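Local coordinates for putative DsbA oxidoreductase SCO1869 (Streptomyces coelicolor A3, PDB 3GL5), which has no established function but probably acts as a thiol-disulfide oxidoreductase of the DsbA type, at residues 6-11 / 174-179; 99-104 / 168-173; 191-196 / 208-213; 185-190 / 202-207; 108-113 / 148-153. One frame throughout, in Å; residues are numbered along the deposited sequence.

Interaction 1 of 5, residues 6-11 / 174-179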
# COMPACT_ATOMS: atom_id res chain seq x y z
N GLU A 6 -9.74 -2.35 2.25
CA GLU A 6 -9.15 -1.58 3.37
C GLU A 6 -10.00 -1.71 4.64
O GLU A 6 -11.24 -1.64 4.59
CB GLU A 6 -9.03 -0.12 3.01
CG GLU A 6 -8.31 0.12 1.68
CD GLU A 6 -8.56 1.49 1.14
OE1 GLU A 6 -9.54 1.67 0.40
OE2 GLU A 6 -7.80 2.40 1.51
N ILE A 7 -9.33 -1.92 5.76
CA ILE A 7 -10.05 -2.18 7.00
C ILE A 7 -9.61 -1.18 8.07
O ILE A 7 -8.49 -1.29 8.60
CB ILE A 7 -9.77 -3.60 7.54
CG1 ILE A 7 -10.01 -4.65 6.46
CG2 ILE A 7 -10.54 -3.85 8.84
CD1 ILE A 7 -9.74 -6.09 6.96
N TRP A 8 -10.47 -0.23 8.40
CA TRP A 8 -10.19 0.70 9.51
C TRP A 8 -10.55 0.08 10.84
O TRP A 8 -11.62 -0.48 10.97
CB TRP A 8 -10.97 1.99 9.32
CG TRP A 8 -10.30 2.95 8.43
CD1 TRP A 8 -9.52 4.00 8.82
CD2 TRP A 8 -10.33 2.97 7.00
NE1 TRP A 8 -9.06 4.69 7.71
CE2 TRP A 8 -9.55 4.08 6.58
CE3 TRP A 8 -10.93 2.16 6.02
CZ2 TRP A 8 -9.35 4.40 5.23
CZ3 TRP A 8 -10.75 2.49 4.67
CH2 TRP A 8 -9.96 3.57 4.29
N SER A 9 -9.67 0.17 11.84
CA SER A 9 -10.00 -0.37 13.17
C SER A 9 -9.14 0.30 14.23
O SER A 9 -8.11 0.93 13.90
CB SER A 9 -9.76 -1.89 13.27
OG SER A 9 -10.81 -2.65 12.69
N ASP A 10 -9.57 0.16 15.49
CA ASP A 10 -8.79 0.59 16.65
C ASP A 10 -8.47 -0.65 17.45
O ASP A 10 -9.23 -1.61 17.41
CB ASP A 10 -9.62 1.52 17.53
CG ASP A 10 -8.77 2.44 18.36
OD1 ASP A 10 -7.54 2.23 18.49
OD2 ASP A 10 -9.34 3.40 18.91
N ILE A 11 -7.36 -0.64 18.18
CA ILE A 11 -7.05 -1.73 19.12
C ILE A 11 -8.07 -1.86 20.32
O ILE A 11 -8.33 -2.97 20.83
CB ILE A 11 -5.59 -1.59 19.65
CG1 ILE A 11 -4.56 -1.57 18.47
CG2 ILE A 11 -5.25 -2.72 20.62
CD1 ILE A 11 -4.55 -2.82 17.57
N ARG A 174 -8.05 10.71 8.62
CA ARG A 174 -8.61 11.65 7.67
C ARG A 174 -9.42 10.94 6.57
O ARG A 174 -10.56 11.27 6.31
CB ARG A 174 -7.50 12.52 7.09
CG ARG A 174 -7.97 13.46 6.04
CD ARG A 174 -6.84 14.18 5.41
NE ARG A 174 -6.14 13.42 4.36
CZ ARG A 174 -4.82 13.17 4.34
NH1 ARG A 174 -4.04 13.60 5.32
NH2 ARG A 174 -4.27 12.52 3.32
N GLU A 175 -8.79 9.96 5.92
CA GLU A 175 -9.41 9.15 4.84
C GLU A 175 -10.73 8.46 5.30
O GLU A 175 -11.75 8.51 4.59
CB GLU A 175 -8.36 8.14 4.38
CG GLU A 175 -8.73 7.28 3.20
CD GLU A 175 -8.47 7.98 1.89
OE1 GLU A 175 -7.36 8.54 1.73
OE2 GLU A 175 -9.38 7.95 1.03
N ALA A 176 -10.74 7.89 6.51
CA ALA A 176 -11.95 7.28 7.09
C ALA A 176 -13.06 8.31 7.24
O ALA A 176 -14.24 8.05 6.92
CB ALA A 176 -11.61 6.70 8.46
N ALA A 177 -12.69 9.48 7.77
CA ALA A 177 -13.64 10.58 7.93
C ALA A 177 -14.18 11.02 6.55
O ALA A 177 -15.38 11.20 6.39
CB ALA A 177 -12.99 11.79 8.73
N GLN A 178 -13.32 11.11 5.54
CA GLN A 178 -13.77 11.44 4.18
C GLN A 178 -14.69 10.37 3.60
O GLN A 178 -15.61 10.69 2.85
CB GLN A 178 -12.58 11.65 3.25
CG GLN A 178 -11.95 13.02 3.37
CD GLN A 178 -10.57 13.12 2.73
OE1 GLN A 178 -10.18 12.26 1.97
NE2 GLN A 178 -9.84 14.19 3.05
N LEU A 179 -14.43 9.10 3.92
CA LEU A 179 -15.26 8.02 3.41
C LEU A 179 -16.56 7.84 4.17
O LEU A 179 -17.30 6.92 3.86
CB LEU A 179 -14.49 6.71 3.36
CG LEU A 179 -13.42 6.77 2.29
CD1 LEU A 179 -12.53 5.58 2.40
CD2 LEU A 179 -14.08 6.88 0.89

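Interaction 2 of 5, residues 99-104 / 168-173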
# COMPACT_ATOMS: atom_id res chain seq x y z
N SER A 99 -5.67 5.17 25.64
CA SER A 99 -5.28 5.81 24.40
C SER A 99 -4.52 4.82 23.48
O SER A 99 -3.72 4.01 23.98
CB SER A 99 -4.41 7.02 24.73
OG SER A 99 -3.56 7.35 23.63
N THR A 100 -4.74 4.87 22.16
CA THR A 100 -4.05 3.92 21.22
C THR A 100 -3.13 4.64 20.21
O THR A 100 -2.64 4.04 19.26
CB THR A 100 -5.06 3.08 20.42
OG1 THR A 100 -5.99 3.96 19.75
CG2 THR A 100 -5.81 2.15 21.35
N PHE A 101 -2.92 5.93 20.43
CA PHE A 101 -2.23 6.72 19.46
C PHE A 101 -0.87 6.13 19.11
O PHE A 101 -0.54 5.95 17.94
CB PHE A 101 -2.07 8.18 19.93
CG PHE A 101 -1.36 9.06 18.92
CD1 PHE A 101 -1.88 9.23 17.63
CD2 PHE A 101 -0.16 9.69 19.24
CE1 PHE A 101 -1.21 10.03 16.69
CE2 PHE A 101 0.49 10.53 18.28
CZ PHE A 101 -0.04 10.67 17.01
N ASP A 102 -0.08 5.86 20.15
CA ASP A 102 1.26 5.28 20.02
C ASP A 102 1.24 3.85 19.44
O ASP A 102 2.14 3.47 18.65
CB ASP A 102 1.98 5.33 21.36
CG ASP A 102 2.38 6.76 21.74
OD1 ASP A 102 2.56 7.55 20.79
OD2 ASP A 102 2.48 7.10 22.94
N LEU A 103 0.22 3.08 19.81
CA LEU A 103 0.06 1.78 19.20
C LEU A 103 -0.08 1.94 17.69
O LEU A 103 0.53 1.22 16.92
CB LEU A 103 -1.16 1.07 19.81
CG LEU A 103 -0.99 0.34 21.15
CD1 LEU A 103 -0.74 1.33 22.28
CD2 LEU A 103 -2.23 -0.44 21.44
N HIS A 104 -0.90 2.89 17.27
CA HIS A 104 -1.10 3.10 15.86
C HIS A 104 0.16 3.56 15.13
O HIS A 104 0.39 3.14 14.00
CB HIS A 104 -2.29 4.03 15.60
CG HIS A 104 -3.62 3.37 15.83
ND1 HIS A 104 -4.13 2.41 14.97
CD2 HIS A 104 -4.53 3.49 16.83
CE1 HIS A 104 -5.31 2.00 15.41
NE2 HIS A 104 -5.58 2.65 16.53
N GLU A 168 1.11 9.73 9.23
CA GLU A 168 0.55 8.54 8.64
C GLU A 168 -0.71 8.10 9.40
O GLU A 168 -1.71 7.73 8.80
CB GLU A 168 1.59 7.41 8.66
CG GLU A 168 2.69 7.56 7.62
CD GLU A 168 3.76 8.57 8.02
OE1 GLU A 168 3.72 9.14 9.13
OE2 GLU A 168 4.66 8.78 7.20
N VAL A 169 -0.66 8.14 10.73
CA VAL A 169 -1.86 7.85 11.51
C VAL A 169 -2.99 8.82 11.16
O VAL A 169 -4.11 8.40 10.86
CB VAL A 169 -1.57 7.86 13.01
CG1 VAL A 169 -2.88 7.67 13.83
CG2 VAL A 169 -0.56 6.74 13.30
N ARG A 170 -2.70 10.13 11.21
CA ARG A 170 -3.72 11.12 10.94
C ARG A 170 -4.26 10.96 9.51
O ARG A 170 -5.43 11.14 9.31
CB ARG A 170 -3.20 12.57 11.16
CG ARG A 170 -2.73 12.88 12.55
CD ARG A 170 -3.83 12.63 13.58
NE ARG A 170 -3.33 12.92 14.93
CZ ARG A 170 -3.69 12.27 16.02
NH1 ARG A 170 -4.59 11.29 15.93
NH2 ARG A 170 -3.17 12.58 17.20
N ALA A 171 -3.41 10.64 8.53
CA ALA A 171 -3.87 10.52 7.15
C ALA A 171 -4.87 9.36 7.00
O ALA A 171 -5.86 9.49 6.32
CB ALA A 171 -2.68 10.36 6.20
N ASP A 172 -4.65 8.24 7.70
CA ASP A 172 -5.61 7.14 7.70
C ASP A 172 -6.91 7.62 8.33
O ASP A 172 -8.02 7.35 7.84
CB ASP A 172 -5.05 5.99 8.54
CG ASP A 172 -4.14 5.04 7.75
OD1 ASP A 172 -3.90 5.23 6.55
OD2 ASP A 172 -3.69 4.07 8.36
N GLU A 173 -6.80 8.38 9.42
CA GLU A 173 -8.01 8.83 10.12
C GLU A 173 -8.77 9.81 9.26
O GLU A 173 -9.96 9.77 9.18
CB GLU A 173 -7.67 9.45 11.48
CG GLU A 173 -7.18 8.40 12.42
CD GLU A 173 -6.56 8.96 13.71
OE1 GLU A 173 -6.22 10.17 13.78
OE2 GLU A 173 -6.43 8.17 14.68

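Interaction 3 of 5, residues 191-196 / 208-213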
# COMPACT_ATOMS: atom_id res chain seq x y z
N ARG A 191 -12.92 0.56 -3.01
CA ARG A 191 -13.46 1.92 -3.02
C ARG A 191 -14.89 2.05 -3.64
O ARG A 191 -15.25 3.13 -4.12
CB ARG A 191 -12.47 2.91 -3.68
CG ARG A 191 -11.20 3.21 -2.86
CD ARG A 191 -11.50 4.18 -1.71
NE ARG A 191 -10.43 4.20 -0.71
CZ ARG A 191 -9.41 5.07 -0.71
NH1 ARG A 191 -9.33 6.00 -1.65
NH2 ARG A 191 -8.47 5.00 0.24
N ALA A 192 -15.70 0.98 -3.62
CA ALA A 192 -17.10 1.02 -4.14
C ALA A 192 -18.12 0.71 -3.07
O ALA A 192 -19.24 1.25 -3.08
CB ALA A 192 -17.28 0.05 -5.31
N TYR A 193 -17.75 -0.20 -2.17
CA TYR A 193 -18.68 -0.64 -1.14
C TYR A 193 -18.11 -0.45 0.27
O TYR A 193 -16.99 -0.86 0.55
CB TYR A 193 -19.01 -2.10 -1.39
CG TYR A 193 -20.05 -2.30 -2.47
CD1 TYR A 193 -21.41 -2.33 -2.15
CD2 TYR A 193 -19.68 -2.44 -3.81
CE1 TYR A 193 -22.38 -2.52 -3.13
CE2 TYR A 193 -20.66 -2.63 -4.81
CZ TYR A 193 -22.00 -2.66 -4.45
OH TYR A 193 -22.98 -2.83 -5.40
N GLY A 194 -18.90 0.16 1.15
CA GLY A 194 -18.53 0.26 2.56
C GLY A 194 -19.26 -0.75 3.41
O GLY A 194 -20.47 -0.82 3.38
N VAL A 195 -18.55 -1.53 4.20
CA VAL A 195 -19.20 -2.40 5.16
C VAL A 195 -18.81 -2.04 6.59
O VAL A 195 -17.63 -1.92 6.92
CB VAL A 195 -18.90 -3.88 4.85
CG1 VAL A 195 -19.44 -4.77 5.96
CG2 VAL A 195 -19.53 -4.24 3.49
N SER A 196 -19.82 -1.87 7.43
CA SER A 196 -19.60 -1.40 8.77
C SER A 196 -20.00 -2.42 9.83
O SER A 196 -21.02 -3.10 9.70
CB SER A 196 -20.35 -0.09 8.98
OG SER A 196 -20.60 0.10 10.36
N LEU A 208 -17.77 -9.13 -0.65
CA LEU A 208 -16.68 -9.50 -1.56
C LEU A 208 -17.19 -9.81 -2.97
O LEU A 208 -16.65 -9.32 -3.96
CB LEU A 208 -15.90 -10.68 -0.99
CG LEU A 208 -15.04 -10.36 0.23
CD1 LEU A 208 -14.56 -11.59 1.06
CD2 LEU A 208 -13.87 -9.52 -0.19
N THR A 209 -18.27 -10.58 -3.06
CA THR A 209 -18.73 -11.12 -4.34
C THR A 209 -19.34 -10.06 -5.20
O THR A 209 -19.10 -10.01 -6.40
CB THR A 209 -19.73 -12.25 -4.13
OG1 THR A 209 -19.01 -13.36 -3.59
CG2 THR A 209 -20.39 -12.67 -5.45
N GLN A 210 -20.13 -9.21 -4.57
CA GLN A 210 -20.77 -8.09 -5.21
C GLN A 210 -19.71 -7.10 -5.68
O GLN A 210 -19.73 -6.66 -6.83
CB GLN A 210 -21.72 -7.42 -4.22
CG GLN A 210 -22.87 -6.71 -4.87
CD GLN A 210 -23.79 -6.10 -3.85
OE1 GLN A 210 -23.81 -6.51 -2.69
NE2 GLN A 210 -24.56 -5.11 -4.27
N ALA A 211 -18.79 -6.78 -4.79
CA ALA A 211 -17.71 -5.83 -5.06
C ALA A 211 -16.89 -6.34 -6.22
O ALA A 211 -16.68 -5.62 -7.20
CB ALA A 211 -16.82 -5.63 -3.84
N TRP A 212 -16.45 -7.60 -6.12
CA TRP A 212 -15.75 -8.24 -7.23
C TRP A 212 -16.60 -8.24 -8.49
O TRP A 212 -16.15 -7.81 -9.56
CB TRP A 212 -15.41 -9.68 -6.88
CG TRP A 212 -14.53 -10.34 -7.87
CD1 TRP A 212 -14.92 -11.09 -8.96
CD2 TRP A 212 -13.10 -10.35 -7.85
NE1 TRP A 212 -13.80 -11.55 -9.62
CE2 TRP A 212 -12.67 -11.11 -8.96
CE3 TRP A 212 -12.13 -9.79 -7.00
CZ2 TRP A 212 -11.32 -11.33 -9.26
CZ3 TRP A 212 -10.78 -10.00 -7.29
CH2 TRP A 212 -10.39 -10.76 -8.41
N GLY A 213 -17.84 -8.68 -8.36
CA GLY A 213 -18.66 -8.91 -9.54
C GLY A 213 -18.89 -7.65 -10.33
O GLY A 213 -18.98 -7.68 -11.55

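Interaction 4 of 5, residues 185-190 / 202-207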
# COMPACT_ATOMS: atom_id res chain seq x y z
N PRO A 185 -15.39 -1.72 13.26
CA PRO A 185 -14.56 -1.83 12.05
C PRO A 185 -15.32 -1.32 10.82
O PRO A 185 -16.56 -1.34 10.79
CB PRO A 185 -14.28 -3.35 11.97
CG PRO A 185 -15.56 -3.95 12.54
CD PRO A 185 -15.97 -3.03 13.64
N PHE A 186 -14.57 -0.84 9.83
CA PHE A 186 -15.14 -0.24 8.63
C PHE A 186 -14.29 -0.77 7.49
O PHE A 186 -13.06 -0.65 7.53
CB PHE A 186 -15.12 1.31 8.73
CG PHE A 186 -15.57 2.05 7.47
CD1 PHE A 186 -16.91 1.99 7.04
CD2 PHE A 186 -14.66 2.83 6.74
CE1 PHE A 186 -17.32 2.68 5.89
CE2 PHE A 186 -15.07 3.57 5.61
CZ PHE A 186 -16.39 3.46 5.16
N PHE A 187 -14.97 -1.45 6.56
CA PHE A 187 -14.37 -2.17 5.47
C PHE A 187 -14.78 -1.51 4.18
O PHE A 187 -15.97 -1.25 3.93
CB PHE A 187 -14.89 -3.61 5.41
CG PHE A 187 -14.65 -4.40 6.63
CD1 PHE A 187 -13.61 -5.34 6.67
CD2 PHE A 187 -15.49 -4.25 7.75
CE1 PHE A 187 -13.36 -6.12 7.82
CE2 PHE A 187 -15.25 -5.00 8.91
CZ PHE A 187 -14.18 -5.92 8.96
N VAL A 188 -13.78 -1.24 3.35
CA VAL A 188 -14.05 -0.59 2.10
C VAL A 188 -13.52 -1.53 1.03
O VAL A 188 -12.32 -1.83 0.99
CB VAL A 188 -13.45 0.82 2.05
CG1 VAL A 188 -13.61 1.44 0.64
CG2 VAL A 188 -14.14 1.70 3.12
N LEU A 189 -14.44 -2.00 0.20
CA LEU A 189 -14.13 -3.03 -0.78
C LEU A 189 -14.05 -2.35 -2.10
O LEU A 189 -15.07 -1.84 -2.59
CB LEU A 189 -15.20 -4.14 -0.77
CG LEU A 189 -15.25 -4.94 0.53
CD1 LEU A 189 -16.16 -4.28 1.56
CD2 LEU A 189 -15.68 -6.36 0.28
N ASP A 190 -12.84 -2.28 -2.64
CA ASP A 190 -12.64 -1.70 -3.97
C ASP A 190 -13.02 -0.22 -4.09
O ASP A 190 -13.41 0.22 -5.17
CB ASP A 190 -13.43 -2.49 -5.01
CG ASP A 190 -12.87 -2.31 -6.41
OD1 ASP A 190 -11.63 -2.07 -6.53
OD2 ASP A 190 -13.65 -2.42 -7.38
N GLU A 202 -21.07 -14.34 6.26
CA GLU A 202 -22.07 -14.36 5.16
C GLU A 202 -22.19 -13.06 4.43
O GLU A 202 -22.15 -13.05 3.19
CB GLU A 202 -23.50 -14.72 5.65
CG GLU A 202 -23.62 -16.09 6.24
CD GLU A 202 -22.54 -17.03 5.70
OE1 GLU A 202 -22.34 -17.08 4.46
OE2 GLU A 202 -21.88 -17.69 6.52
N VAL A 203 -22.40 -11.99 5.18
CA VAL A 203 -22.46 -10.66 4.61
C VAL A 203 -21.10 -10.36 3.96
O VAL A 203 -21.06 -9.99 2.77
CB VAL A 203 -22.87 -9.61 5.63
CG1 VAL A 203 -23.04 -8.27 4.96
CG2 VAL A 203 -24.19 -10.02 6.30
N PHE A 204 -20.00 -10.57 4.69
CA PHE A 204 -18.66 -10.31 4.13
C PHE A 204 -18.46 -11.04 2.79
O PHE A 204 -18.03 -10.45 1.81
CB PHE A 204 -17.57 -10.69 5.11
CG PHE A 204 -17.40 -9.72 6.21
CD1 PHE A 204 -17.31 -8.35 5.94
CD2 PHE A 204 -17.34 -10.15 7.52
CE1 PHE A 204 -17.13 -7.43 6.97
CE2 PHE A 204 -17.18 -9.23 8.57
CZ PHE A 204 -17.06 -7.88 8.29
N THR A 205 -18.81 -12.32 2.77
CA THR A 205 -18.76 -13.11 1.55
C THR A 205 -19.54 -12.43 0.42
O THR A 205 -19.00 -12.21 -0.67
CB THR A 205 -19.22 -14.56 1.87
OG1 THR A 205 -18.07 -15.29 2.33
CG2 THR A 205 -19.81 -15.27 0.65
N GLN A 206 -20.80 -12.10 0.71
CA GLN A 206 -21.69 -11.34 -0.17
C GLN A 206 -21.05 -10.05 -0.69
O GLN A 206 -21.05 -9.80 -1.90
CB GLN A 206 -22.98 -10.98 0.57
CG GLN A 206 -23.66 -9.71 0.07
CD GLN A 206 -24.06 -9.79 -1.40
OE1 GLN A 206 -24.29 -10.88 -1.93
NE2 GLN A 206 -24.16 -8.64 -2.06
N ALA A 207 -20.52 -9.26 0.25
CA ALA A 207 -19.85 -7.99 -0.04
C ALA A 207 -18.65 -8.19 -0.98
O ALA A 207 -18.54 -7.52 -1.99
CB ALA A 207 -19.41 -7.28 1.25

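Interaction 5 of 5, residues 108-113 / 148-153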
# COMPACT_ATOMS: atom_id res chain seq x y z
N HIS A 108 2.23 1.54 12.05
CA HIS A 108 2.79 2.10 10.83
C HIS A 108 4.27 1.77 10.67
O HIS A 108 4.69 1.44 9.60
CB HIS A 108 2.49 3.60 10.70
CG HIS A 108 1.11 3.86 10.20
ND1 HIS A 108 0.83 4.11 8.87
CD2 HIS A 108 -0.09 3.82 10.83
CE1 HIS A 108 -0.47 4.26 8.71
NE2 HIS A 108 -1.06 4.09 9.88
N LEU A 109 5.06 1.84 11.73
CA LEU A 109 6.39 1.17 11.71
C LEU A 109 6.33 -0.25 11.14
O LEU A 109 6.98 -0.57 10.13
CB LEU A 109 7.04 1.18 13.10
CG LEU A 109 8.35 0.37 13.25
CD1 LEU A 109 9.40 0.74 12.17
CD2 LEU A 109 8.92 0.61 14.63
N ALA A 110 5.51 -1.10 11.76
CA ALA A 110 5.22 -2.44 11.22
C ALA A 110 4.78 -2.48 9.75
O ALA A 110 5.21 -3.34 9.00
CB ALA A 110 4.16 -3.18 12.11
N LYS A 111 3.91 -1.57 9.32
CA LYS A 111 3.35 -1.65 7.96
C LYS A 111 4.50 -1.46 6.97
O LYS A 111 4.54 -2.06 5.86
CB LYS A 111 2.27 -0.57 7.77
CG LYS A 111 1.74 -0.41 6.33
CD LYS A 111 1.15 0.99 6.12
CE LYS A 111 -0.16 0.88 5.34
NZ LYS A 111 -0.51 2.12 4.58
N GLU A 112 5.45 -0.66 7.44
CA GLU A 112 6.67 -0.34 6.73
C GLU A 112 7.86 -1.20 7.20
O GLU A 112 9.02 -0.83 7.04
CB GLU A 112 6.98 1.14 6.90
CG GLU A 112 7.67 1.72 5.76
CD GLU A 112 8.63 2.78 6.20
OE1 GLU A 112 8.15 3.81 6.69
OE2 GLU A 112 9.87 2.55 6.06
N ARG A 113 7.56 -2.35 7.78
CA ARG A 113 8.54 -3.42 7.89
C ARG A 113 7.87 -4.70 7.42
O ARG A 113 8.32 -5.78 7.79
CB ARG A 113 9.04 -3.60 9.32
CG ARG A 113 9.90 -2.51 9.85
CD ARG A 113 11.29 -2.43 9.15
NE ARG A 113 11.94 -1.23 9.61
CZ ARG A 113 11.87 -0.05 8.99
NH1 ARG A 113 11.21 0.10 7.85
NH2 ARG A 113 12.48 0.99 9.53
N ALA A 148 6.62 -9.73 17.57
CA ALA A 148 6.05 -9.68 16.22
C ALA A 148 7.08 -9.60 15.07
O ALA A 148 6.70 -9.50 13.89
CB ALA A 148 5.02 -8.51 16.13
N GLY A 149 8.37 -9.68 15.39
CA GLY A 149 9.41 -9.57 14.39
C GLY A 149 10.12 -8.23 14.27
O GLY A 149 11.14 -8.13 13.57
N LEU A 150 9.62 -7.20 14.94
CA LEU A 150 10.22 -5.87 14.80
C LEU A 150 11.50 -5.72 15.63
O LEU A 150 11.72 -6.48 16.56
CB LEU A 150 9.21 -4.78 15.16
CG LEU A 150 8.22 -4.41 14.08
CD1 LEU A 150 7.14 -5.46 13.91
CD2 LEU A 150 7.56 -3.13 14.51
N ASP A 151 12.35 -4.76 15.26
CA ASP A 151 13.59 -4.44 16.01
C ASP A 151 13.32 -3.49 17.19
O ASP A 151 12.54 -2.57 17.05
CB ASP A 151 14.66 -3.84 15.08
CG ASP A 151 15.84 -3.22 15.85
OD1 ASP A 151 16.84 -3.92 16.10
OD2 ASP A 151 15.77 -2.04 16.25
N ALA A 152 14.03 -3.68 18.30
CA ALA A 152 13.71 -3.04 19.59
C ALA A 152 14.22 -1.62 19.82
O ALA A 152 13.45 -0.76 20.32
CB ALA A 152 14.18 -3.92 20.72
N GLU A 153 15.49 -1.38 19.48
CA GLU A 153 16.10 -0.05 19.61
C GLU A 153 15.26 0.93 18.78
O GLU A 153 15.08 2.09 19.15
CB GLU A 153 17.55 -0.05 19.09
CG GLU A 153 18.33 -1.35 19.33
CD GLU A 153 19.56 -1.49 18.42
OE1 GLU A 153 20.17 -0.47 18.03
OE2 GLU A 153 19.92 -2.64 18.08

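Interaction 1 of 5, residues 6-11 / 174-179
Trp8 is the side chain through which segment 6-11 meets helix 166-178. Glu6, two positions earlier on the same face of strand 3-9, is bound by Arg191 through OE1 and by Arg41 through OE2. Arg191 also bridges to Glu175, probably easing the repulsion between two carboxylates whose OE2 atoms lie 5.8 Å apart; Glu175 is further held by the backbone N of His2 of the second subunit. The indole of Trp8 then lies against one side of the helix. Ala176 CB sits over its face, 3.6 Å from the centroid of the five-membered ring and 24° off the normal, a CH-pi contact. Glu175 CG comes at the benzene edge instead, near the ring plane, 3.6 Å from CZ2. Leu179 CD1 adds a third contact at CH2, 3.8 Å away. The indole is kept from turning by a hydrogen bond from NE1 to the carbonyl O of Asp172, one turn before Ala176. Ser9 follows, its OG bonded back to Trp8 O. Strand 3-9, flanked by strands 36-42 and 186-189, thus receives helix 166-178 on one sheet face just before the chain enters the Cys13-Cys16 disulfide of the CxxC motif.

Interaction 2 of 5, residues 99-104 / 168-173
The first turn of helix 101-111 approaches helix 166-178 most closely at His104 and Val169, whose CA atoms are 6.5 Å apart. Val169 wedges both methyls into this gap: CG2 lies 3.7 Å from His104 C, while CG1 reaches Phe101 CE1 at 4.1 Å. Phe101 carries its ring anti to the backbone N (chi1 -180°), which swings it outward to Arg170. There the guanidinium lies over one face of the ring, the two planes only 17° apart, with NH2 3.3 Å from CE1. As in DsbA relatives, such helices belong to a helical insertion in the thioredoxin fold, and helix 166-178 is the one that leads back to the sheet. The Arg170 group is oriented by Glu173 one turn on, whose OE1 offers its syn lone pair to NH1 at 2.9 Å, almost exactly in the guanidinium plane; Glu44 supplies NH1 with a second salt bridge. On the sheet side, Asp10 OD1 is gripped by both His104 NE2 and Thr100 OG1.

Interaction 3 of 5, residues 191-196 / 208-213
With CG anti to its own carbonyl carbon (chi1 -80°), Tyr193 projects its ring from strand 193-196 toward helix 201-213, where Gln210, extended beyond CG, reaches out to meet it. The two side chains cross at about a right angle, while the ring and amide planes are 55° apart. Tyr193 OH and Gln210 NE2 are 3.0 Å apart, and NE2 also lies close to CZ, at 3.5 Å; Gln210 is modelled in two conformers, so this approach is less certain. The hydroxyl has a surer mate in Glu214, just past the helix, with which it forms a hydrogen bond. Lower on the ring the contact is apolar: CD2 rests 4.1 Å from Ala211 CA and 4.3 Å from Ala211 CB, and the small alanine lets the helix backbone come near the aromatic side. Replacing Tyr193 by an alanine would probably leave Glu214 without its phenolic partner and open a gap beside Ala211. At its start the strand is irregular, since Ala192 and Tyr193 both face Leu189 in a classic beta bulge. Strand 193-196 is the outermost of the four-stranded sheet within the chain, yet Tyr193, Gly194 and Val195 pair in parallel with a strand of the second subunit, whose Ile221 packs on both Tyr193 and Gln210, while helix 201-213 covers the sheet face here.

Interaction 4 of 5, residues 185-190 / 202-207
Ala207 N donates to Val203 O at 2.7 Å, a backbone bond of helix 201-213, from which the Ala207 methyl points toward strand 186-189. That methyl meets Leu189, whose CD2 lies 4.0 Å from Ala207 CB and nearer still, at 3.7 Å, to Ala207 C, so the leucine branch packs on helix backbone as much as on side chain. One turn earlier, Phe204 provides the main aromatic contact. Its side chain does not leave the helix straight toward the strand, but with CG anti to the carbonyl carbon (chi1 -76°) the ring end swings over to Phe187. The edge of Phe204 is set against the face of Phe187 in a T-shaped pair, with centroids 4.6 Å apart and planes at 59°. Phe204 CE1 stands over the centre of the Phe187 ring, and Phe204 CZ touches Phe187 CE2 at 3.5 Å. A leucine in place of Phe187 would lose the flat face that receives this edge and is likely to leave the Phe204 ring less firmly oriented. Pro185, which opens the segment, follows a cis peptide bond, the cis-proline characteristic of thioredoxin folds, and touches Trp15 of the CxxC helix. Strand 186-189 lies between strands 3-9 and 193-196, with Ile7 and Val195 flanking Phe187; helix 201-213 packs over this sheet face, and Phe204 reaches on to Arg22 and Ala26 of helix 14-28.

Interaction 5 of 5, residues 108-113 / 148-153
Leu109 and Leu150 lie alongside one another, pointing opposite ways, so that each slides past the other's branch. The point of closest touch is Leu150 CD2, 3.8 Å from Leu109 CG and 4.0 Å from Leu109 CD2. Ala110 completes the seat: its CB lies 4.2 Å from both CD1 and CD2 of Leu150, so the fork of Leu150 straddles the Ala110 methyl. Leu150 has its CG anti to the carbonyl carbon (chi1 -81°), which directs the fork across to helix 101-111. The loop that presents it is tightly shaped. Gly149 ends helix 138-147 in a Schellman motif with positive phi (101°), and Asp151 caps the start of helix 152-160 through OD2 to Glu154 N, leaving Leu150 as the hydrophobic residue between two helix ends. Leu109 also touches Val155 of the capped helix, and Leu119 lies against Ala110. Leu109 CD1 lies over one face of the Arg113 guanidinium, toward its rim, 4.1 Å from Arg113 CZ, while Arg113 NE forms a salt bridge with Glu154. The join between helix 101-111 and this loop is therefore apolar, held by shape and burial, with polar groups placed at its margin, consistent with the loop being seated by close fit rather than by directed bonds.

From the N terminus, strand 3-9 packs against helix 166-178 in interaction 1, closing a long loop that holds the helical insertion. Interaction 2 closes a shorter loop within it, and interaction 5 a shorter one again within interaction 2, so the three are successively enclosed. Interactions 1 and 2 share helix 166-178, and 2 and 5 share helix 101-111, where His108 meets Glu168 and Val169. Once interaction 1 is closed, the chain forms strands 186-189 and 193-196 and then helix 201-213. Interactions 4 and 3 cross here, their segments alternating. Strand 186-189, beside strand 3-9, joins this C-terminal unit to the site of interaction 1.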